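Local coordinates for protein putative fimbriae assembly chaperone (Salmonella typhimurium, PDB 2CO7) that acts as a protein-folding chaperone of the periplasmic pilus family, probably capping fimbrial subunits until they are assembled, at residues A8-S13 and D117-I122; V157-P162 and E181-F186; V170-K175 and G199-R204. All blocks are in the same frame, centred on the assembly; numbering follows the deposited sequence.

Interaction 1. Residues A8-S13 and D117-I122; sequences ATKLFS and DLNLSI
Phe12 packs on Leu120 and Ile122 where the N-terminal strand runs beside strand 116-131, in the immunoglobulin-like N-terminal domain of a PapD-type chaperone. The two strands point almost the same way, 10° apart, but their axes stay 6.9 Å from each other. No clear hydrogen bond crosses, and side chains carry most of the contact. Among the apolar contacts, Phe12 CB meets Leu120 CD1 at 3.9 Å. The Phe12 ring, its CG anti to the backbone N (chi1 -159°), brings CD2 to within 3.7 Å of Ile122 CG1, while Ile122 CG2 sits at the ring edge, in its plane. The Lys10 stem reaches toward strand 116-131, with CB 4.1 Å from Leu118 CB and CG 4.0 Å from Leu120 CD1; its NZ is hydrogen-bonded to Tyr40 OH. Both segments instead pair their backbones antiparallel with a strand of the chain of another protein, so the sheet continues across the interface, consistent with a chaperone lending strands to its subunit; Ile122 also bonds Ala99 through the backbone. Ile122 CD1 comes unusually close to Ser13 CA, at 3.4 Å.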
ATOM      1  N   ALA B   8      23.136  13.444  -3.933  1.00 32.66           N
ATOM      2  CA  ALA B   8      22.212  13.784  -2.816  1.00 32.07           C
ATOM      3  C   ALA B   8      20.788  13.262  -3.028  1.00 31.45           C
ATOM      4  O   ALA B   8      19.871  13.713  -2.341  1.00 31.87           O
ATOM      5  CB  ALA B   8      22.200  15.287  -2.568  1.00 32.65           C
ATOM      6  N   THR B   9      20.588  12.331  -3.965  1.00 31.00           N
ATOM      7  CA  THR B   9      19.300  11.610  -4.034  1.00 30.43           C
ATOM      8  C   THR B   9      19.227  10.627  -2.859  1.00 29.33           C
ATOM      9  O   THR B   9      20.181   9.882  -2.612  1.00 30.20           O
ATOM     10  CB  THR B   9      19.074  10.842  -5.383  1.00 30.43           C
ATOM     11  OG1 THR B   9      18.869  11.770  -6.456  1.00 31.97           O
ATOM     12  CG2 THR B   9      17.844   9.958  -5.308  1.00 30.39           C
ATOM     13  N   LYS B  10      18.103  10.632  -2.141  1.00 27.85           N
ATOM     14  CA  LYS B  10      17.840   9.633  -1.115  1.00 26.07           C
ATOM     15  C   LYS B  10      17.007   8.510  -1.703  1.00 25.45           C
ATOM     16  O   LYS B  10      15.909   8.742  -2.228  1.00 24.43           O
ATOM     17  CB  LYS B  10      17.088  10.227   0.082  1.00 26.77           C
ATOM     18  CG  LYS B  10      16.744   9.198   1.186  1.00 24.60           C
ATOM     19  CD  LYS B  10      18.004   8.586   1.819  1.00 24.72           C
ATOM     20  CE  LYS B  10      17.720   7.341   2.691  1.00 28.80           C
ATOM     21  NZ  LYS B  10      18.767   7.228   3.796  1.00 29.54           N
ATOM     22  N   LEU B  11      17.548   7.301  -1.618  1.00 24.03           N
ATOM     23  CA  LEU B  11      16.867   6.106  -2.065  1.00 22.92           C
ATOM     24  C   LEU B  11      16.553   5.276  -0.845  1.00 22.64           C
ATOM     25  O   LEU B  11      17.357   5.203   0.097  1.00 22.30           O
ATOM     26  CB  LEU B  11      17.740   5.260  -2.994  1.00 24.26           C
ATOM     27  CG  LEU B  11      18.356   5.898  -4.240  1.00 26.58           C
ATOM     28  CD1 LEU B  11      19.051   4.818  -5.032  1.00 28.62           C
ATOM     29  CD2 LEU B  11      17.253   6.560  -5.072  1.00 27.54           C
ATOM     30  N   PHE B  12      15.397   4.638  -0.868  1.00 19.20           N
ATOM     31  CA  PHE B  12      15.017   3.785   0.262  1.00 18.72           C
ATOM     32  C   PHE B  12      14.033   2.722  -0.139  1.00 18.42           C
ATOM     33  O   PHE B  12      13.098   2.990  -0.903  1.00 17.27           O
ATOM     34  CB  PHE B  12      14.500   4.627   1.441  1.00 17.74           C
ATOM     35  CG  PHE B  12      14.565   3.907   2.760  1.00 19.13           C
ATOM     36  CD1 PHE B  12      15.794   3.506   3.273  1.00 20.44           C
ATOM     37  CD2 PHE B  12      13.403   3.639   3.481  1.00 20.77           C
ATOM     38  CE1 PHE B  12      15.880   2.838   4.481  1.00 18.64           C
ATOM     39  CE2 PHE B  12      13.479   2.947   4.704  1.00 16.64           C
ATOM     40  CZ  PHE B  12      14.732   2.558   5.187  1.00 17.90           C
ATOM     41  N   SER B  13      14.256   1.496   0.368  1.00 18.34           N
ATOM     42  CA  SER B  13      13.431   0.350   0.019  1.00 19.89           C
ATOM     43  C   SER B  13      13.382  -0.660   1.186  1.00 19.38           C
ATOM     44  O   SER B  13      14.249  -0.657   2.045  1.00 19.36           O
ATOM     45  CB  SER B  13      13.985  -0.362  -1.233  1.00 20.04           C
ATOM     46  OG  SER B  13      13.134  -1.458  -1.570  1.00 25.20           O
ATOM     47  N   ASP B 117      18.470  18.307   3.289  1.00 28.65           N
ATOM     48  CA  ASP B 117      18.777  17.046   3.958  1.00 28.55           C
ATOM     49  C   ASP B 117      17.531  16.162   3.835  1.00 27.53           C
ATOM     50  O   ASP B 117      16.554  16.302   4.584  1.00 27.09           O
ATOM     51  CB  ASP B 117      19.178  17.293   5.422  1.00 29.25           C
ATOM     52  CG  ASP B 117      19.350  15.998   6.235  1.00 32.22           C
ATOM     53  OD1 ASP B 117      19.855  14.975   5.704  1.00 32.84           O
ATOM     54  OD2 ASP B 117      18.965  16.020   7.429  1.00 36.60           O
ATOM     55  N   LEU B 118      17.597  15.259   2.864  1.00 26.97           N
ATOM     56  CA  LEU B 118      16.470  14.443   2.433  1.00 26.50           C
ATOM     57  C   LEU B 118      16.461  13.101   3.149  1.00 26.16           C
ATOM     58  O   LEU B 118      17.469  12.394   3.166  1.00 26.99           O
ATOM     59  CB  LEU B 118      16.595  14.199   0.930  1.00 26.56           C
ATOM     60  CG  LEU B 118      16.051  15.203  -0.108  1.00 26.69           C
ATOM     61  CD1 LEU B 118      15.631  16.540   0.429  1.00 25.04           C
ATOM     62  CD2 LEU B 118      16.980  15.333  -1.258  1.00 26.96           C
ATOM     63  N   ASN B 119      15.329  12.728   3.729  1.00 25.67           N
ATOM     64  CA  ASN B 119      15.226  11.356   4.259  1.00 25.24           C
ATOM     65  C   ASN B 119      13.830  10.794   4.079  1.00 24.16           C
ATOM     66  O   ASN B 119      12.881  11.521   3.765  1.00 23.14           O
ATOM     67  CB  ASN B 119      15.696  11.259   5.725  1.00 26.23           C
ATOM     68  CG  ASN B 119      16.494   9.948   6.030  1.00 28.76           C
ATOM     69  OD1 ASN B 119      17.157   9.825   7.085  1.00 31.40           O
ATOM     70  ND2 ASN B 119      16.463   8.998   5.100  1.00 27.80           N
ATOM     71  N   LEU B 120      13.715   9.484   4.280  1.00 23.06           N
ATOM     72  CA  LEU B 120      12.474   8.801   3.996  1.00 22.80           C
ATOM     73  C   LEU B 120      12.178   7.784   5.076  1.00 23.66           C
ATOM     74  O   LEU B 120      13.084   7.286   5.726  1.00 23.02           O
ATOM     75  CB  LEU B 120      12.605   8.096   2.653  1.00 22.15           C
ATOM     76  CG  LEU B 120      12.674   8.925   1.359  1.00 24.15           C
ATOM     77  CD1 LEU B 120      13.087   8.029   0.191  1.00 23.83           C
ATOM     78  CD2 LEU B 120      11.337   9.625   1.040  1.00 21.26           C
ATOM     79  N   SER B 121      10.908   7.468   5.265  1.00 23.36           N
ATOM     80  CA  SER B 121      10.566   6.243   5.949  1.00 24.92           C
ATOM     81  C   SER B 121       9.455   5.594   5.134  1.00 23.38           C
ATOM     82  O   SER B 121       8.704   6.279   4.449  1.00 22.54           O
ATOM     83  CB  SER B 121      10.119   6.515   7.380  1.00 25.86           C
ATOM     84  OG  SER B 121       8.866   7.145   7.394  1.00 29.77           O
ATOM     85  N   ILE B 122       9.368   4.274   5.176  1.00 22.28           N
ATOM     86  CA  ILE B 122       8.398   3.596   4.317  1.00 21.49           C
ATOM     87  C   ILE B 122       7.625   2.528   5.069  1.00 20.91           C
ATOM     88  O   ILE B 122       8.100   2.010   6.080  1.00 20.33           O
ATOM     89  CB  ILE B 122       9.025   3.089   2.965  1.00 22.31           C
ATOM     90  CG1 ILE B 122      10.095   2.040   3.206  1.00 24.66           C
ATOM     91  CG2 ILE B 122       9.725   4.265   2.179  1.00 21.64           C
ATOM     92  CD1 ILE B 122      10.760   1.488   1.857  1.00 23.87           C
TER

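Interaction 2. Residues V157-P162 and E181-F186; sequences VENPTP and EYVPPF. With SO4 (sulfate ion), chain D.
Residues Val183 to Phe186 lie against Val157 of strand 154-159 and the residues Asn159-Pro162. The segment starts outside this contact: the backbone N of Tyr182 donates to O3 of a sulfate ion, 3.0 Å away, and the sulfur lies in the plane of the Tyr182 ring, at its edge. The ion, probably from the crystallisation liquor, is also held by Lys127 of the chain of another protein.

Val183 is the first residue to touch the other segment. Its two methyls divide the work: CG2 packs on Val157 CG1 at 3.8 Å, and CG1 on Asn159 CB at 3.7 Å. Pro184 contributes its carbonyl, which accepts from Asn159 ND2 at 2.9 Å; the bond is bent, 135° at the hydrogen, and the donor stands above the carbonyl plane. The Asn159 amide is gripped from both ends. ND2 also bonds the carbonyl of Phe163, and OD1 receives both Thr161 N and, on a lone pair, Thr161 OG1 at 2.7 Å, which fixes the rotation of the amide.

Pro185 next lays CG against Pro162 O, at 3.3 Å. Phe186 then donates its N to Thr161 O at 3.0 Å. Its CG is anti to the carbonyl carbon and beside its own backbone N (chi1 -53°). One face of the ring lies over that same Thr161 O, which stands 3.6 Å from the ring plane, over its centre; Pro162 N also lies over the face, and CZ is near Pro162 CB.

Asn159 thus shapes its own turn through OD1 and holds the loop through ND2. The OD1 bond to Thr161 N makes an Asx turn, and the Pro184 O and Phe186 N bonds tie to it the loop before strand 187-191, in the immunoglobulin-like C-terminal domain.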
ATOM      1  N   VAL B 157     -19.755  -6.575  -9.797  1.00 18.41           N
ATOM      2  CA  VAL B 157     -19.282  -7.941  -9.617  1.00 17.71           C
ATOM      3  C   VAL B 157     -19.827  -8.441  -8.288  1.00 18.03           C
ATOM      4  O   VAL B 157     -19.750  -7.735  -7.269  1.00 18.63           O
ATOM      5  CB  VAL B 157     -17.723  -8.024  -9.658  1.00 17.64           C
ATOM      6  CG1 VAL B 157     -17.111  -7.159  -8.584  1.00 17.72           C
ATOM      7  CG2 VAL B 157     -17.251  -9.477  -9.523  1.00 17.53           C
ATOM      8  N   GLU B 158     -20.387  -9.645  -8.323  1.00 17.85           N
ATOM      9  CA  GLU B 158     -21.023 -10.254  -7.177  1.00 17.63           C
ATOM     10  C   GLU B 158     -20.242 -11.504  -6.824  1.00 18.54           C
ATOM     11  O   GLU B 158     -20.054 -12.381  -7.659  1.00 18.82           O
ATOM     12  CB  GLU B 158     -22.494 -10.591  -7.478  1.00 18.16           C
ATOM     13  CG  GLU B 158     -23.197  -9.360  -8.056  1.00 18.87           C
ATOM     14  CD  GLU B 158     -24.626  -9.580  -8.458  1.00 21.42           C
ATOM     15  OE1 GLU B 158     -25.026 -10.739  -8.678  1.00 22.12           O
ATOM     16  OE2 GLU B 158     -25.335  -8.567  -8.554  1.00 23.18           O
ATOM     17  N   ASN B 159     -19.805 -11.572  -5.576  1.00 18.14           N
ATOM     18  CA  ASN B 159     -18.997 -12.717  -5.103  1.00 17.98           C
ATOM     19  C   ASN B 159     -19.793 -13.579  -4.112  1.00 19.77           C
ATOM     20  O   ASN B 159     -19.888 -13.248  -2.941  1.00 19.54           O
ATOM     21  CB  ASN B 159     -17.682 -12.179  -4.467  1.00 18.59           C
ATOM     22  CG  ASN B 159     -16.822 -13.296  -3.855  1.00 19.55           C
ATOM     23  OD1 ASN B 159     -16.943 -14.470  -4.205  1.00 22.53           O
ATOM     24  ND2 ASN B 159     -15.985 -12.929  -2.939  1.00 17.16           N
ATOM     25  N   PRO B 160     -20.341 -14.722  -4.571  1.00 19.63           N
ATOM     26  CA  PRO B 160     -21.166 -15.547  -3.672  1.00 20.70           C
ATOM     27  C   PRO B 160     -20.316 -16.588  -2.893  1.00 20.88           C
ATOM     28  O   PRO B 160     -20.860 -17.515  -2.298  1.00 21.72           O
ATOM     29  CB  PRO B 160     -22.090 -16.267  -4.656  1.00 20.92           C
ATOM     30  CG  PRO B 160     -21.113 -16.568  -5.835  1.00 22.02           C
ATOM     31  CD  PRO B 160     -20.239 -15.302  -5.923  1.00 21.17           C
ATOM     32  N   THR B 161     -18.998 -16.408  -2.884  1.00 20.28           N
ATOM     33  CA  THR B 161     -18.087 -17.394  -2.293  1.00 19.46           C
ATOM     34  C   THR B 161     -17.564 -16.906  -0.956  1.00 20.39           C
ATOM     35  O   THR B 161     -17.654 -15.712  -0.679  1.00 20.06           O
ATOM     36  CB  THR B 161     -16.838 -17.666  -3.230  1.00 18.50           C
ATOM     37  OG1 THR B 161     -15.843 -16.660  -3.058  1.00 18.91           O
ATOM     38  CG2 THR B 161     -17.241 -17.739  -4.706  1.00 20.31           C
ATOM     39  N   PRO B 162     -17.021 -17.827  -0.128  1.00 21.42           N
ATOM     40  CA  PRO B 162     -16.370 -17.466   1.139  1.00 21.14           C
ATOM     41  C   PRO B 162     -15.010 -16.792   1.056  1.00 20.75           C
ATOM     42  O   PRO B 162     -14.424 -16.552   2.112  1.00 21.33           O
ATOM     43  CB  PRO B 162     -16.234 -18.810   1.874  1.00 21.75           C
ATOM     44  CG  PRO B 162     -16.261 -19.853   0.770  1.00 23.25           C
ATOM     45  CD  PRO B 162     -17.092 -19.289  -0.338  1.00 21.73           C
ATOM     46  N   GLU B 181     -11.939  -2.628  -6.627  1.00 27.09           N
ATOM     47  CA  GLU B 181     -11.268  -3.029  -5.382  1.00 25.97           C
ATOM     48  C   GLU B 181     -11.415  -4.544  -5.183  1.00 25.18           C
ATOM     49  O   GLU B 181     -12.262  -5.180  -5.833  1.00 25.12           O
ATOM     50  CB  GLU B 181     -11.878  -2.281  -4.198  1.00 26.44           C
ATOM     51  CG  GLU B 181     -11.595  -0.771  -4.172  1.00 28.11           C
ATOM     52  CD  GLU B 181     -12.534   0.010  -3.245  1.00 29.16           C
ATOM     53  OE1 GLU B 181     -13.601  -0.528  -2.847  1.00 32.54           O
ATOM     54  OE2 GLU B 181     -12.216   1.184  -2.943  1.00 33.64           O
ATOM     55  N   TYR B 182     -10.613  -5.138  -4.300  1.00 22.02           N
ATOM     56  CA  TYR B 182     -10.813  -6.550  -3.953  1.00 21.09           C
ATOM     57  C   TYR B 182     -12.250  -6.739  -3.465  1.00 19.81           C
ATOM     58  O   TYR B 182     -12.820  -5.821  -2.897  1.00 18.80           O
ATOM     59  CB  TYR B 182      -9.818  -7.019  -2.906  1.00 20.86           C
ATOM     60  CG  TYR B 182      -9.919  -6.390  -1.541  1.00 21.38           C
ATOM     61  CD1 TYR B 182      -9.048  -5.343  -1.160  1.00 21.54           C
ATOM     62  CD2 TYR B 182     -10.831  -6.887  -0.598  1.00 21.95           C
ATOM     63  CE1 TYR B 182      -9.117  -4.794   0.123  1.00 22.32           C
ATOM     64  CE2 TYR B 182     -10.917  -6.350   0.692  1.00 19.73           C
ATOM     65  CZ  TYR B 182     -10.054  -5.332   1.054  1.00 22.18           C
ATOM     66  OH  TYR B 182     -10.192  -4.879   2.351  1.00 22.10           O
ATOM     67  N   VAL B 183     -12.838  -7.873  -3.796  1.00 19.51           N
ATOM     68  CA  VAL B 183     -14.220  -8.178  -3.451  1.00 18.69           C
ATOM     69  C   VAL B 183     -14.248  -9.136  -2.249  1.00 18.94           C
ATOM     70  O   VAL B 183     -13.803 -10.277  -2.356  1.00 19.93           O
ATOM     71  CB  VAL B 183     -14.978  -8.826  -4.631  1.00 18.16           C
ATOM     72  CG1 VAL B 183     -16.452  -8.738  -4.380  1.00 18.86           C
ATOM     73  CG2 VAL B 183     -14.613  -8.122  -5.955  1.00 18.77           C
ATOM     74  N   PRO B 184     -14.753  -8.661  -1.098  1.00 19.13           N
ATOM     75  CA  PRO B 184     -14.827  -9.560   0.066  1.00 18.92           C
ATOM     76  C   PRO B 184     -15.762 -10.756  -0.109  1.00 19.21           C
ATOM     77  O   PRO B 184     -16.602 -10.800  -1.054  1.00 19.84           O
ATOM     78  CB  PRO B 184     -15.278  -8.610   1.209  1.00 19.36           C
ATOM     79  CG  PRO B 184     -14.775  -7.230   0.728  1.00 20.18           C
ATOM     80  CD  PRO B 184     -15.221  -7.312  -0.745  1.00 18.55           C
ATOM     81  N   PRO B 185     -15.675 -11.729   0.835  1.00 18.76           N
ATOM     82  CA  PRO B 185     -16.593 -12.846   0.806  1.00 18.84           C
ATOM     83  C   PRO B 185     -18.065 -12.400   0.777  1.00 18.19           C
ATOM     84  O   PRO B 185     -18.418 -11.417   1.420  1.00 18.21           O
ATOM     85  CB  PRO B 185     -16.293 -13.568   2.131  1.00 18.90           C
ATOM     86  CG  PRO B 185     -14.833 -13.257   2.381  1.00 19.51           C
ATOM     87  CD  PRO B 185     -14.745 -11.796   1.967  1.00 19.30           C
ATOM     88  N   PHE B 186     -18.924 -13.107   0.030  1.00 18.93           N
ATOM     89  CA  PHE B 186     -20.371 -12.851   0.084  1.00 18.68           C
ATOM     90  C   PHE B 186     -20.695 -11.348  -0.060  1.00 19.19           C
ATOM     91  O   PHE B 186     -21.482 -10.770   0.696  1.00 18.90           O
ATOM     92  CB  PHE B 186     -20.968 -13.439   1.378  1.00 20.61           C
ATOM     93  CG  PHE B 186     -20.642 -14.903   1.599  1.00 19.60           C
ATOM     94  CD1 PHE B 186     -21.060 -15.865   0.674  1.00 24.17           C
ATOM     95  CD2 PHE B 186     -19.928 -15.321   2.713  1.00 20.64           C
ATOM     96  CE1 PHE B 186     -20.773 -17.225   0.875  1.00 24.32           C
ATOM     97  CE2 PHE B 186     -19.645 -16.711   2.928  1.00 21.39           C
ATOM     98  CZ  PHE B 186     -20.045 -17.638   2.017  1.00 21.92           C
TER
HETATM   99  S   SO4 D1221      -6.979  -4.080  -4.323  1.00 16.20           S
HETATM  100  O1  SO4 D1221      -6.144  -3.189  -5.150  1.00 17.65           O
HETATM  101  O2  SO4 D1221      -6.295  -4.370  -3.070  1.00 14.85           O
HETATM  102  O3  SO4 D1221      -8.226  -3.348  -4.112  1.00 14.12           O
HETATM  103  O4  SO4 D1221      -7.363  -5.297  -5.060  1.00 15.91           O

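Interaction 3. Residues V170-K175 and G199-R204; sequences VTVGGK and GDIEWR
Thr171 pairs with Glu202 through both of its backbone bonds: Thr171 N donates to Glu202 O at 2.8 Å, and Glu202 N returns to Thr171 O at 2.9 Å, each with 163° at the hydrogen. This is an antiparallel hydrogen-bonded pair. The two side chains lie alongside each other, pointing the same way, with Thr171 OG1 3.5 Å from Glu202 CB. OG1 sits between the backbone N and the carbonyl carbon (chi1 54°), where it is also 3.1 Å from a water that accepts from Gly174 N.

Val170, the residue before, packs its CG2 on Trp203 CB at 3.9 Å, and its CA-H points to Glu202 O. Trp203 carries its ring away from this strand, to meet Trp148 and Phe216. Val172 and Ile201, a non-hydrogen-bonded pair, share the other face of the sheet from Thr171, with Val172 CG2 4.0 Å from Ile201 CG1.

Beyond Val172 the chain turns back through a type I' turn, Val172 to Lys175, and Gly173 N donates a hydrogen bond to Asp200 O at 2.9 Å. Gly199 lies close beside Gly173, at backbone angles that suit a residue without a side chain.

The backbone bonds therefore fix the register of strands 170-172 and 201-205, leaving the side chains to set the Val172 and Ile201 face for burial against Trp148 and Glu150, and the Thr171 and Glu202 face for partial exposure to solvent.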
ATOM      1  N   VAL B 170      -8.588  -7.414 -15.286  1.00 20.01           N
ATOM      2  CA  VAL B 170     -10.008  -7.332 -15.692  1.00 18.70           C
ATOM      3  C   VAL B 170     -10.245  -6.519 -16.999  1.00 18.68           C
ATOM      4  O   VAL B 170      -9.780  -5.384 -17.117  1.00 17.47           O
ATOM      5  CB  VAL B 170     -10.894  -6.708 -14.562  1.00 18.74           C
ATOM      6  CG1 VAL B 170     -12.349  -6.725 -14.960  1.00 18.89           C
ATOM      7  CG2 VAL B 170     -10.706  -7.428 -13.225  1.00 20.02           C
ATOM      8  N   THR B 171     -10.984  -7.084 -17.960  1.00 17.51           N
ATOM      9  CA  THR B 171     -11.373  -6.349 -19.167  1.00 18.04           C
ATOM     10  C   THR B 171     -12.856  -6.494 -19.487  1.00 17.98           C
ATOM     11  O   THR B 171     -13.466  -7.511 -19.167  1.00 17.05           O
ATOM     12  CB  THR B 171     -10.571  -6.780 -20.433  1.00 18.50           C
ATOM     13  OG1 THR B 171     -10.664  -8.209 -20.615  1.00 18.81           O
ATOM     14  CG2 THR B 171      -9.104  -6.346 -20.316  1.00 17.80           C
ATOM     15  N   VAL B 172     -13.426  -5.463 -20.099  1.00 17.04           N
ATOM     16  CA  VAL B 172     -14.815  -5.483 -20.552  1.00 18.12           C
ATOM     17  C   VAL B 172     -14.830  -5.160 -22.044  1.00 18.86           C
ATOM     18  O   VAL B 172     -14.401  -4.084 -22.460  1.00 18.15           O
ATOM     19  CB  VAL B 172     -15.709  -4.501 -19.732  1.00 18.04           C
ATOM     20  CG1 VAL B 172     -17.100  -4.383 -20.346  1.00 18.30           C
ATOM     21  CG2 VAL B 172     -15.793  -4.975 -18.270  1.00 19.15           C
ATOM     22  N   GLY B 173     -15.317  -6.109 -22.843  1.00 19.58           N
ATOM     23  CA  GLY B 173     -15.163  -6.054 -24.295  1.00 20.15           C
ATOM     24  C   GLY B 173     -13.741  -5.689 -24.700  1.00 20.78           C
ATOM     25  O   GLY B 173     -13.528  -4.880 -25.611  1.00 20.96           O
ATOM     26  N   GLY B 174     -12.771  -6.283 -24.013  1.00 21.02           N
ATOM     27  CA  GLY B 174     -11.357  -6.044 -24.280  1.00 21.41           C
ATOM     28  C   GLY B 174     -10.746  -4.783 -23.691  1.00 21.62           C
ATOM     29  O   GLY B 174      -9.525  -4.636 -23.712  1.00 21.85           O
ATOM     30  N   LYS B 175     -11.580  -3.867 -23.195  1.00 21.68           N
ATOM     31  CA  LYS B 175     -11.105  -2.617 -22.593  1.00 22.11           C
ATOM     32  C   LYS B 175     -10.734  -2.887 -21.133  1.00 22.70           C
ATOM     33  O   LYS B 175     -11.571  -3.409 -20.386  1.00 22.62           O
ATOM     34  CB  LYS B 175     -12.179  -1.508 -22.648  1.00 22.48           C
ATOM     35  CG  LYS B 175     -13.086  -1.482 -23.907  1.00 22.50           C
ATOM     36  CD  LYS B 175     -12.605  -0.544 -25.008  1.00 24.81           C
ATOM     37  CE  LYS B 175     -13.417  -0.753 -26.294  1.00 23.84           C
ATOM     38  NZ  LYS B 175     -14.875  -0.963 -26.006  1.00 24.80           N
ATOM     39  N   GLY B 199     -19.775  -5.468 -22.981  1.00 28.69           N
ATOM     40  CA  GLY B 199     -19.497  -6.767 -23.586  1.00 27.47           C
ATOM     41  C   GLY B 199     -18.978  -7.801 -22.600  1.00 26.52           C
ATOM     42  O   GLY B 199     -19.196  -7.695 -21.381  1.00 27.03           O
ATOM     43  N   ASP B 200     -18.285  -8.806 -23.118  1.00 25.21           N
ATOM     44  CA  ASP B 200     -17.854  -9.918 -22.263  1.00 24.85           C
ATOM     45  C   ASP B 200     -16.754  -9.506 -21.286  1.00 23.60           C
ATOM     46  O   ASP B 200     -15.908  -8.671 -21.589  1.00 22.93           O
ATOM     47  CB  ASP B 200     -17.483 -11.140 -23.109  1.00 25.46           C
ATOM     48  CG  ASP B 200     -18.671 -11.664 -23.945  1.00 26.76           C
ATOM     49  OD1 ASP B 200     -19.848 -11.428 -23.586  1.00 28.56           O
ATOM     50  OD2 ASP B 200     -18.429 -12.297 -24.989  1.00 30.45           O
ATOM     51  N   ILE B 201     -16.800 -10.068 -20.084  1.00 22.87           N
ATOM     52  CA  ILE B 201     -15.832  -9.727 -19.076  1.00 21.91           C
ATOM     53  C   ILE B 201     -14.805 -10.828 -19.034  1.00 21.33           C
ATOM     54  O   ILE B 201     -15.142 -12.008 -19.164  1.00 21.13           O
ATOM     55  CB  ILE B 201     -16.506  -9.564 -17.708  1.00 22.32           C
ATOM     56  CG1 ILE B 201     -17.625  -8.533 -17.826  1.00 23.52           C
ATOM     57  CG2 ILE B 201     -15.493  -9.133 -16.632  1.00 21.89           C
ATOM     58  CD1 ILE B 201     -18.880  -8.946 -17.113  1.00 26.18           C
ATOM     59  N   GLU B 202     -13.547 -10.435 -18.867  1.00 20.79           N
ATOM     60  CA  GLU B 202     -12.462 -11.377 -18.632  1.00 20.37           C
ATOM     61  C   GLU B 202     -11.697 -10.911 -17.405  1.00 20.00           C
ATOM     62  O   GLU B 202     -11.496  -9.713 -17.220  1.00 19.58           O
ATOM     63  CB  GLU B 202     -11.527 -11.477 -19.847  1.00 19.52           C
ATOM     64  CG  GLU B 202     -10.308 -12.389 -19.604  1.00 20.67           C
ATOM     65  CD  GLU B 202      -9.351 -12.498 -20.793  1.00 22.96           C
ATOM     66  OE1 GLU B 202      -9.807 -12.342 -21.944  1.00 24.44           O
ATOM     67  OE2 GLU B 202      -8.133 -12.740 -20.575  1.00 26.87           O
ATOM     68  N   TRP B 203     -11.282 -11.854 -16.566  1.00 19.14           N
ATOM     69  CA  TRP B 203     -10.530 -11.518 -15.373  1.00 20.14           C
ATOM     70  C   TRP B 203      -9.628 -12.646 -14.954  1.00 20.08           C
ATOM     71  O   TRP B 203      -9.770 -13.777 -15.429  1.00 19.13           O
ATOM     72  CB  TRP B 203     -11.466 -11.144 -14.202  1.00 20.66           C
ATOM     73  CG  TRP B 203     -12.326 -12.281 -13.675  1.00 21.55           C
ATOM     74  CD1 TRP B 203     -12.110 -13.014 -12.542  1.00 24.79           C
ATOM     75  CD2 TRP B 203     -13.542 -12.782 -14.255  1.00 24.04           C
ATOM     76  NE1 TRP B 203     -13.117 -13.954 -12.391  1.00 23.91           N
ATOM     77  CE2 TRP B 203     -14.014 -13.821 -13.415  1.00 23.82           C
ATOM     78  CE3 TRP B 203     -14.287 -12.441 -15.391  1.00 22.40           C
ATOM     79  CZ2 TRP B 203     -15.194 -14.541 -13.697  1.00 23.12           C
ATOM     80  CZ3 TRP B 203     -15.443 -13.148 -15.674  1.00 22.60           C
ATOM     81  CH2 TRP B 203     -15.885 -14.195 -14.818  1.00 24.31           C
ATOM     82  N   ARG B 204      -8.693 -12.304 -14.074  1.00 19.82           N
ATOM     83  CA  ARG B 204      -7.851 -13.272 -13.395  1.00 20.63           C
ATOM     84  C   ARG B 204      -7.913 -12.946 -11.902  1.00 20.76           C
ATOM     85  O   ARG B 204      -8.403 -11.882 -11.512  1.00 21.72           O
ATOM     86  CB  ARG B 204      -6.415 -13.198 -13.901  1.00 20.34           C
ATOM     87  CG  ARG B 204      -6.223 -13.611 -15.364  1.00 21.85           C
ATOM     88  CD  ARG B 204      -4.875 -13.142 -15.834  1.00 24.64           C
ATOM     89  NE  ARG B 204      -4.669 -13.277 -17.272  1.00 24.75           N
ATOM     90  CZ  ARG B 204      -4.004 -14.276 -17.849  1.00 25.73           C
ATOM     91  NH1 ARG B 204      -3.508 -15.266 -17.115  1.00 25.89           N
ATOM     92  NH2 ARG B 204      -3.862 -14.298 -19.177  1.00 27.10           N
TER
HETATM   93  O   HOH W   1     -13.391  -8.616 -21.950  1.00 25.37           O

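In the fold
Interaction 1 belongs to the N-terminal domain of the chaperone, whereas interactions 2 and 3 both lie in the C-terminal one. Interactions 1 and 2 sit on opposite sides of the chain's centre, their centres about 38 Å apart and their nearest atoms about 19 Å. The centre of interaction 3 is about 39 Å from that of interaction 1. Within the C-terminal domain the four segments alternate along the chain, so interactions 2 and 3 interlock in sequence; their centres are about 17 Å apart and their nearest atoms about 7 Å, without touching. Another protein chain reaches both segments of interaction 1, and at interaction 2 it approaches through the sulfate ion.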